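Local coordinates for protein possible prolidase (Bifidobacterium longum NCC2705, PDB 2P9B) that is a putative amidohydrolase that probably hydrolyses carbon-nitrogen bonds, and has been proposed to be a prolidase, at residues W357-L360 and E361-A365. Numbering follows the deposited sequence.
Sequences WREL and ELLVA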
ATOM      1  N   TRP A 357      -8.161   5.114   2.360  1.00 12.00           N
ATOM      2  CA  TRP A 357      -8.565   6.391   1.770  1.00 12.91           C
ATOM      3  C   TRP A 357      -8.005   7.612   2.503  1.00 12.39           C
ATOM      4  O   TRP A 357      -7.706   8.635   1.885  1.00 12.74           O
ATOM      5  CB  TRP A 357     -10.096   6.503   1.725  1.00 14.04           C
ATOM      6  CG  TRP A 357     -10.705   6.744   3.077  1.00 13.99           C
ATOM      7  CD1 TRP A 357     -11.010   5.809   4.021  1.00 15.15           C
ATOM      8  CD2 TRP A 357     -10.973   8.021   3.673  1.00 15.37           C
ATOM      9  NE1 TRP A 357     -11.442   6.424   5.175  1.00 16.53           N
ATOM     10  CE2 TRP A 357     -11.429   7.779   4.987  1.00 15.98           C
ATOM     11  CE3 TRP A 357     -10.864   9.344   3.224  1.00 15.52           C
ATOM     12  CZ2 TRP A 357     -11.778   8.818   5.859  1.00 17.42           C
ATOM     13  CZ3 TRP A 357     -11.209  10.375   4.093  1.00 18.21           C
ATOM     14  CH2 TRP A 357     -11.661  10.100   5.397  1.00 18.10           C
ATOM     15  N   ARG A 358      -7.873   7.504   3.820  1.00 10.90           N
ATOM     16  CA  ARG A 358      -7.372   8.610   4.629  1.00 10.74           C
ATOM     17  C   ARG A 358      -5.977   9.049   4.201  1.00 10.43           C
ATOM     18  O   ARG A 358      -5.645  10.233   4.281  1.00 12.60           O
ATOM     19  CB  ARG A 358      -7.353   8.215   6.110  1.00 11.60           C
ATOM     20  CG  ARG A 358      -6.819   9.306   7.036  1.00 13.64           C
ATOM     21  CD  ARG A 358      -7.841  10.417   7.239  1.00 15.94           C
ATOM     22  NE  ARG A 358      -8.923   9.987   8.120  1.00 17.52           N
ATOM     23  CZ  ARG A 358      -9.917  10.770   8.523  1.00 19.13           C
ATOM     24  NH1 ARG A 358      -9.977  12.032   8.119  1.00 18.58           N
ATOM     25  NH2 ARG A 358     -10.842  10.296   9.345  1.00 19.38           N
ATOM     26  N   GLU A 359      -5.162   8.106   3.739  1.00 10.55           N
ATOM     27  CA  GLU A 359      -3.794   8.435   3.325  1.00 10.55           C
ATOM     28  C   GLU A 359      -3.778   9.425   2.169  1.00 10.78           C
ATOM     29  O   GLU A 359      -2.887  10.275   2.084  1.00 10.91           O
ATOM     30  CB  GLU A 359      -3.025   7.161   2.931  1.00  9.25           C
ATOM     31  CG  GLU A 359      -1.520   7.371   2.652  1.00  9.97           C
ATOM     32  CD  GLU A 359      -0.708   7.817   3.875  1.00 11.50           C
ATOM     33  OE1 GLU A 359      -1.209   7.734   5.015  1.00 14.73           O
ATOM     34  OE2 GLU A 359       0.450   8.246   3.686  1.00 13.16           O
ATOM     35  N   LEU A 360      -4.755   9.319   1.275  1.00 11.03           N
ATOM     36  CA  LEU A 360      -4.806  10.241   0.143  1.00 10.87           C
ATOM     37  C   LEU A 360      -5.134  11.645   0.633  1.00 12.86           C
ATOM     38  O   LEU A 360      -4.573  12.626   0.147  1.00 12.03           O
ATOM     39  CB  LEU A 360      -5.843   9.790  -0.890  1.00 10.67           C
ATOM     40  CG  LEU A 360      -5.466   8.579  -1.748  1.00 10.58           C
ATOM     41  CD1 LEU A 360      -5.550   7.301  -0.927  1.00 11.55           C
ATOM     42  CD2 LEU A 360      -6.394   8.501  -2.943  1.00 11.50           C
ATOM     43  N   GLU A 361      -6.039  11.742   1.602  1.00 13.52           N
ATOM     44  CA  GLU A 361      -6.397  13.051   2.136  1.00 15.32           C
ATOM     45  C   GLU A 361      -5.205  13.676   2.840  1.00 15.68           C
ATOM     46  O   GLU A 361      -5.009  14.893   2.784  1.00 16.11           O
ATOM     47  CB  GLU A 361      -7.580  12.945   3.104  1.00 19.42           C
ATOM     48  CG  GLU A 361      -8.921  12.874   2.389  1.00 25.28           C
ATOM     49  CD  GLU A 361     -10.055  13.516   3.176  1.00 28.31           C
ATOM     50  OE1 GLU A 361     -11.122  13.756   2.572  1.00 29.29           O
ATOM     51  OE2 GLU A 361      -9.887  13.775   4.388  1.00 28.77           O
ATOM     52  N   LEU A 362      -4.402  12.837   3.491  1.00 14.66           N
ATOM     53  CA  LEU A 362      -3.224  13.311   4.202  1.00 14.06           C
ATOM     54  C   LEU A 362      -2.121  13.770   3.247  1.00 14.21           C
ATOM     55  O   LEU A 362      -1.410  14.722   3.547  1.00 14.80           O
ATOM     56  CB  LEU A 362      -2.690  12.224   5.143  1.00 13.67           C
ATOM     57  CG  LEU A 362      -3.627  11.824   6.291  1.00 15.18           C
ATOM     58  CD1 LEU A 362      -2.999  10.701   7.100  1.00 16.51           C
ATOM     59  CD2 LEU A 362      -3.905  13.028   7.186  1.00 16.47           C
ATOM     60  N   LEU A 363      -1.970  13.100   2.106  1.00 13.93           N
ATOM     61  CA  LEU A 363      -0.950  13.508   1.142  1.00 13.69           C
ATOM     62  C   LEU A 363      -1.319  14.878   0.571  1.00 14.16           C
ATOM     63  O   LEU A 363      -0.452  15.690   0.245  1.00 14.80           O
ATOM     64  CB  LEU A 363      -0.823  12.480   0.015  1.00 13.81           C
ATOM     65  CG  LEU A 363      -0.156  11.156   0.413  1.00 13.53           C
ATOM     66  CD1 LEU A 363      -0.249  10.171  -0.741  1.00 15.97           C
ATOM     67  CD2 LEU A 363       1.302  11.391   0.791  1.00 14.17           C
ATOM     68  N   VAL A 364      -2.613  15.136   0.451  1.00 13.70           N
ATOM     69  CA  VAL A 364      -3.055  16.426  -0.056  1.00 14.97           C
ATOM     70  C   VAL A 364      -2.852  17.505   1.008  1.00 14.98           C
ATOM     71  O   VAL A 364      -2.348  18.585   0.718  1.00 15.74           O
ATOM     72  CB  VAL A 364      -4.553  16.397  -0.452  1.00 15.23           C
ATOM     73  CG1 VAL A 364      -5.021  17.800  -0.828  1.00 16.78           C
ATOM     74  CG2 VAL A 364      -4.764  15.449  -1.621  1.00 14.30           C
ATOM     75  N   ALA A 365      -3.234  17.201   2.243  1.00 16.38           N
ATOM     76  CA  ALA A 365      -3.121  18.176   3.323  1.00 17.15           C
ATOM     77  C   ALA A 365      -1.704  18.444   3.830  1.00 17.81           C
ATOM     78  O   ALA A 365      -1.403  19.557   4.269  1.00 19.09           O
ATOM     79  CB  ALA A 365      -4.013  17.760   4.486  1.00 19.06           C
TER
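Glu361 meets Trp357 one turn back on the α-helix 356-367, a short helix of the amidohydrolase fold that illustrates how i to i+4 spacing pairs side chains on successive turns. The carboxylate comes to the rim of the indole's six-membered ring, Glu361 CD lying 3.5 Å from Trp357 CZ3 and close to the ring plane, with the two planes 74° apart. Trp357 presents this edge because, with chi1 at 73°, its CG is flanked by both backbone N and C and the ring runs forward along the helix toward Glu361. Arg358 CB sits over one face of the indole, while the guanidinium beyond it has Trp357 CH2 over the centre of one face; its NH1 stays 4.1 Å from Glu361 OE2, too far for a salt bridge, and its NH2 pairs instead with Asp446 of helix 439-449. Cutting Glu361 back to an alanine would probably leave the indole edge without its carboxylate neighbour and Arg358 without a nearby negative charge. Leu362 follows, its N bonded to Arg358 O at 3.0 Å, while its CD1 lies 4.0 Å from Glu359 OE1. That carboxylate is itself held by Ser296 and the backbone N of Leu295; Leu362 packs on Leu295 and Leu299 of the same helix 295-303. Leu363 N donates to Glu359 O, and Leu363 CG lies 3.3 Å from that oxygen. Val364 and Leu360 share the side turned to helix 371-385, where both touch Ala374; the Val364 N to Leu360 O bond is 3.2 Å long, and Val364 CG2 rests 3.3 Å from the same Leu360 O.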